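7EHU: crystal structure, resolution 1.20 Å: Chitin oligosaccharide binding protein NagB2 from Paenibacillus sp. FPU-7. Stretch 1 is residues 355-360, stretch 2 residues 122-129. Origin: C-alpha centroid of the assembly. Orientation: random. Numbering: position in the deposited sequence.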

ATOM      1  N   VAL A 355      -4.725  -5.794  -8.965  1.00 14.35           N
ATOM      2  CA  VAL A 355      -3.651  -6.760  -9.189  1.00 14.88           C
ATOM      3  C   VAL A 355      -3.917  -8.058  -8.435  1.00 12.35           C
ATOM      4  O   VAL A 355      -4.022  -8.008  -7.208  1.00 11.64           O
ATOM      5  CB  VAL A 355      -2.339  -6.133  -8.683  1.00 16.81           C
ATOM      6  CG1 VAL A 355      -1.207  -7.125  -8.651  1.00 17.35           C
ATOM      7  CG2 VAL A 355      -1.965  -4.896  -9.487  1.00 18.15           C
ATOM      8  N   PRO A 356      -4.003  -9.229  -9.090  1.00 11.55           N
ATOM      9  CA  PRO A 356      -4.369 -10.449  -8.346  1.00 10.88           C
ATOM     10  C   PRO A 356      -3.384 -10.829  -7.253  1.00  9.99           C
ATOM     11  O   PRO A 356      -2.170 -10.625  -7.363  1.00 10.31           O
ATOM     12  CB  PRO A 356      -4.406 -11.533  -9.425  1.00 11.43           C
ATOM     13  CG  PRO A 356      -4.737 -10.774 -10.672  1.00 13.26           C
ATOM     14  CD  PRO A 356      -4.014  -9.465 -10.552  1.00 12.45           C
ATOM     15  N   SER A 357      -3.931 -11.416  -6.191  1.00  9.23           N
ATOM     16  CA  SER A 357      -3.110 -12.135  -5.222  1.00  8.73           C
ATOM     17  C   SER A 357      -3.065 -13.634  -5.475  1.00  8.82           C
ATOM     18  O   SER A 357      -2.238 -14.321  -4.864  1.00  9.29           O
ATOM     19  CB  SER A 357      -3.626 -11.890  -3.809  1.00  9.31           C
ATOM     20  OG  SER A 357      -4.953 -12.360  -3.712  1.00  9.20           O
ATOM     21  N   MET A 358      -3.935 -14.154  -6.342  1.00  8.51           N
ATOM     22  CA  MET A 358      -4.041 -15.575  -6.643  1.00  8.57           C
ATOM     23  C   MET A 358      -3.512 -15.828  -8.040  1.00  8.93           C
ATOM     24  O   MET A 358      -3.623 -14.974  -8.919  1.00  9.78           O
ATOM     25  CB  MET A 358      -5.520 -15.984  -6.582  1.00  9.47           C
ATOM     26  CG  MET A 358      -6.065 -15.931  -5.145  1.00  9.72           C
ATOM     27  SD  MET A 358      -7.797 -16.382  -5.046  1.00 10.26           S
ATOM     28  CE  MET A 358      -7.627 -18.171  -5.275  1.00 11.47           C
ATOM     29  N   LYS A 359      -2.916 -17.003  -8.220  1.00  9.55           N
ATOM     30  CA  LYS A 359      -2.286 -17.393  -9.477  1.00  9.63           C
ATOM     31  C   LYS A 359      -3.299 -17.820 -10.531  1.00 10.35           C
ATOM     32  O   LYS A 359      -4.352 -18.358 -10.229  1.00 11.46           O
ATOM     33  CB  LYS A 359      -1.350 -18.585  -9.232  1.00 11.20           C
ATOM     34  CG  LYS A 359      -0.216 -18.328  -8.252  1.00 13.53           C
ATOM     35  CD  LYS A 359       0.527 -19.603  -7.907  1.00 16.50           C
ATOM     36  CE  LYS A 359       1.182 -19.546  -6.571  1.00 18.32           C
ATOM     37  NZ  LYS A 359       1.682 -20.852  -6.125  1.00 17.47           N
ATOM     38  N   GLY A 360      -2.942 -17.616 -11.792  1.00 10.78           N
ATOM     39  CA  GLY A 360      -3.717 -18.179 -12.877  1.00 12.02           C
ATOM     40  C   GLY A 360      -4.834 -17.337 -13.450  1.00 12.20           C
ATOM     41  O   GLY A 360      -5.607 -17.849 -14.269  1.00 12.63           O
TER
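Stretch 2 122-129: GLEDKFFE

Two segments more than 220 residues apart in sequence, neither of them a regular strand, are joined by a single beta bridge between Met358 and Phe127, whose CA atoms lie 4.4 Å apart. Two backbone hydrogen bonds frame it: Phe128 N donates to Ser357 O at 3.1 Å, and Lys359 N to Lys126 O at 2.9 Å. Bonding each residue's neighbours crosswise in this way makes the bridge antiparallel. The same carbonyls receive CA-H...O contacts, Met358 CA to Lys126 O at 3.2 Å and Phe127 CA to Ser357 O at 3.4 Å.

Ahead of the bridge, stretch 2 folds through a type I turn from Leu123 to Lys126, closed by Lys126 N to Leu123 O at 3.2 Å. Long, unbranched Met358 suits the buried side: its CG lies over the face of the Phe127 ring, 3.8 Å from CE2, while its CE reaches Leu123 CD2 at 3.6 Å.

Lys359 serves two chemistries. Its aliphatic CG covers the face of the Phe128 ring, 3.9 Å from CE1, and its extended chain carries NZ to Asp125 O, a hydrogen bond of 2.8 Å. A water then extends the pairing, donating to Ser357 O at 2.8 Å and accepting from Glu129 N at 3.0 Å.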

ATOM      1  N   GLY A 122      -9.120 -26.003  -0.743  1.00 11.16           N
ATOM      2  CA  GLY A 122      -8.289 -26.126  -1.921  1.00 11.30           C
ATOM      3  C   GLY A 122      -7.423 -24.929  -2.247  1.00 10.89           C
ATOM      4  O   GLY A 122      -6.975 -24.803  -3.392  1.00 11.09           O
ATOM      5  N   LEU A 123      -7.137 -24.075  -1.263  1.00 10.89           N
ATOM      6  CA  LEU A 123      -6.493 -22.782  -1.471  1.00 10.72           C
ATOM      7  C   LEU A 123      -5.033 -22.753  -1.029  1.00 11.29           C
ATOM      8  O   LEU A 123      -4.394 -21.709  -1.155  1.00 11.30           O
ATOM      9  CB  LEU A 123      -7.287 -21.694  -0.726  1.00 11.67           C
ATOM     10  CG  LEU A 123      -8.622 -21.293  -1.359  1.00 12.30           C
ATOM     11  CD1 LEU A 123      -9.419 -20.423  -0.368  1.00 13.45           C
ATOM     12  CD2 LEU A 123      -8.441 -20.562  -2.673  1.00 12.55           C
ATOM     13  N   GLU A 124      -4.474 -23.863  -0.535  1.00 12.55           N
ATOM     14  CA  GLU A 124      -3.170 -23.786   0.127  1.00 15.83           C
ATOM     15  C   GLU A 124      -2.096 -23.150  -0.734  1.00 15.73           C
ATOM     16  O   GLU A 124      -1.261 -22.384  -0.239  1.00 16.74           O
ATOM     17  CB  GLU A 124      -2.669 -25.186   0.486  1.00 17.27           C
ATOM     18  CG  GLU A 124      -3.496 -25.889   1.477  1.00 19.20           C
ATOM     19  CD  GLU A 124      -3.004 -27.280   1.692  1.00 19.98           C
ATOM     20  OE1 GLU A 124      -2.271 -27.466   2.682  1.00 21.94           O
ATOM     21  OE2 GLU A 124      -3.302 -28.147   0.817  1.00 17.53           O
ATOM     22  N   ASP A 125      -2.056 -23.528  -2.003  1.00 14.42           N
ATOM     23  CA  ASP A 125      -0.992 -23.166  -2.931  1.00 14.04           C
ATOM     24  C   ASP A 125      -1.389 -22.079  -3.926  1.00 12.46           C
ATOM     25  O   ASP A 125      -0.670 -21.864  -4.911  1.00 12.87           O
ATOM     26  CB  ASP A 125      -0.578 -24.410  -3.719  1.00 16.34           C
ATOM     27  CG  ASP A 125      -0.358 -25.606  -2.825  1.00 19.32           C
ATOM     28  OD1 ASP A 125       0.667 -25.594  -2.130  1.00 22.55           O
ATOM     29  OD2 ASP A 125      -1.169 -26.565  -2.828  1.00 19.08           O
ATOM     30  N   LYS A 126      -2.521 -21.414  -3.719  1.00 11.63           N
ATOM     31  CA  LYS A 126      -3.115 -20.566  -4.744  1.00 10.03           C
ATOM     32  C   LYS A 126      -2.610 -19.134  -4.733  1.00 10.07           C
ATOM     33  O   LYS A 126      -2.854 -18.397  -5.688  1.00 10.58           O
ATOM     34  CB  LYS A 126      -4.638 -20.589  -4.593  1.00 11.03           C
ATOM     35  CG  LYS A 126      -5.337 -21.749  -5.258  1.00 12.06           C
ATOM     36  CD  LYS A 126      -4.714 -23.104  -5.045  1.00 14.24           C
ATOM     37  CE  LYS A 126      -5.418 -24.147  -5.923  1.00 13.10           C
ATOM     38  NZ  LYS A 126      -5.003 -25.468  -5.490  1.00 11.92           N
ATOM     39  N   PHE A 127      -1.931 -18.705  -3.689  1.00  9.37           N
ATOM     40  CA  PHE A 127      -1.489 -17.324  -3.560  1.00  9.06           C
ATOM     41  C   PHE A 127      -0.047 -17.176  -4.019  1.00  9.39           C
ATOM     42  O   PHE A 127       0.791 -18.025  -3.759  1.00 10.58           O
ATOM     43  CB  PHE A 127      -1.661 -16.856  -2.106  1.00  9.37           C
ATOM     44  CG  PHE A 127      -3.109 -16.795  -1.680  1.00  8.79           C
ATOM     45  CD1 PHE A 127      -3.764 -17.924  -1.223  1.00  9.31           C
ATOM     46  CD2 PHE A 127      -3.843 -15.626  -1.794  1.00  9.21           C
ATOM     47  CE1 PHE A 127      -5.079 -17.879  -0.866  1.00  9.75           C
ATOM     48  CE2 PHE A 127      -5.166 -15.585  -1.447  1.00  9.76           C
ATOM     49  CZ  PHE A 127      -5.783 -16.703  -0.970  1.00  9.98           C
ATOM     50  N   PHE A 128       0.258 -16.064  -4.677  1.00  9.50           N
ATOM     51  CA  PHE A 128       1.648 -15.820  -5.048  1.00  9.92           C
ATOM     52  C   PHE A 128       2.559 -15.883  -3.822  1.00  9.47           C
ATOM     53  O   PHE A 128       3.631 -16.497  -3.863  1.00 10.98           O
ATOM     54  CB  PHE A 128       1.793 -14.465  -5.745  1.00  9.53           C
ATOM     55  CG  PHE A 128       1.221 -14.420  -7.131  1.00  9.61           C
ATOM     56  CD1 PHE A 128       1.857 -15.034  -8.191  1.00 11.27           C
ATOM     57  CD2 PHE A 128       0.030 -13.771  -7.371  1.00 10.05           C
ATOM     58  CE1 PHE A 128       1.307 -14.975  -9.467  1.00 12.33           C
ATOM     59  CE2 PHE A 128      -0.507 -13.722  -8.638  1.00 11.31           C
ATOM     60  CZ  PHE A 128       0.125 -14.324  -9.674  1.00 11.03           C
ATOM     61  N   GLU A 129       2.191 -15.191  -2.746  1.00  9.87           N
ATOM     62  CA  GLU A 129       3.048 -15.094  -1.567  1.00 10.02           C
ATOM     63  C   GLU A 129       2.218 -14.853  -0.320  1.00 10.05           C
ATOM     64  O   GLU A 129       1.569 -13.807  -0.213  1.00 11.20           O
ATOM     65  CB  GLU A 129       4.042 -13.946  -1.706  1.00 11.41           C
ATOM     66  CG  GLU A 129       5.116 -14.124  -2.743  1.00 15.58           C
ATOM     67  CD  GLU A 129       6.138 -12.989  -2.777  1.00 18.48           C
ATOM     68  OE1 GLU A 129       6.132 -12.098  -1.884  1.00 19.20           O
ATOM     69  OE2 GLU A 129       7.027 -13.045  -3.660  1.00 21.56           O
TER
HETATM   70  O   HOH W   1      -0.352 -13.602  -2.875  1.00  9.97           O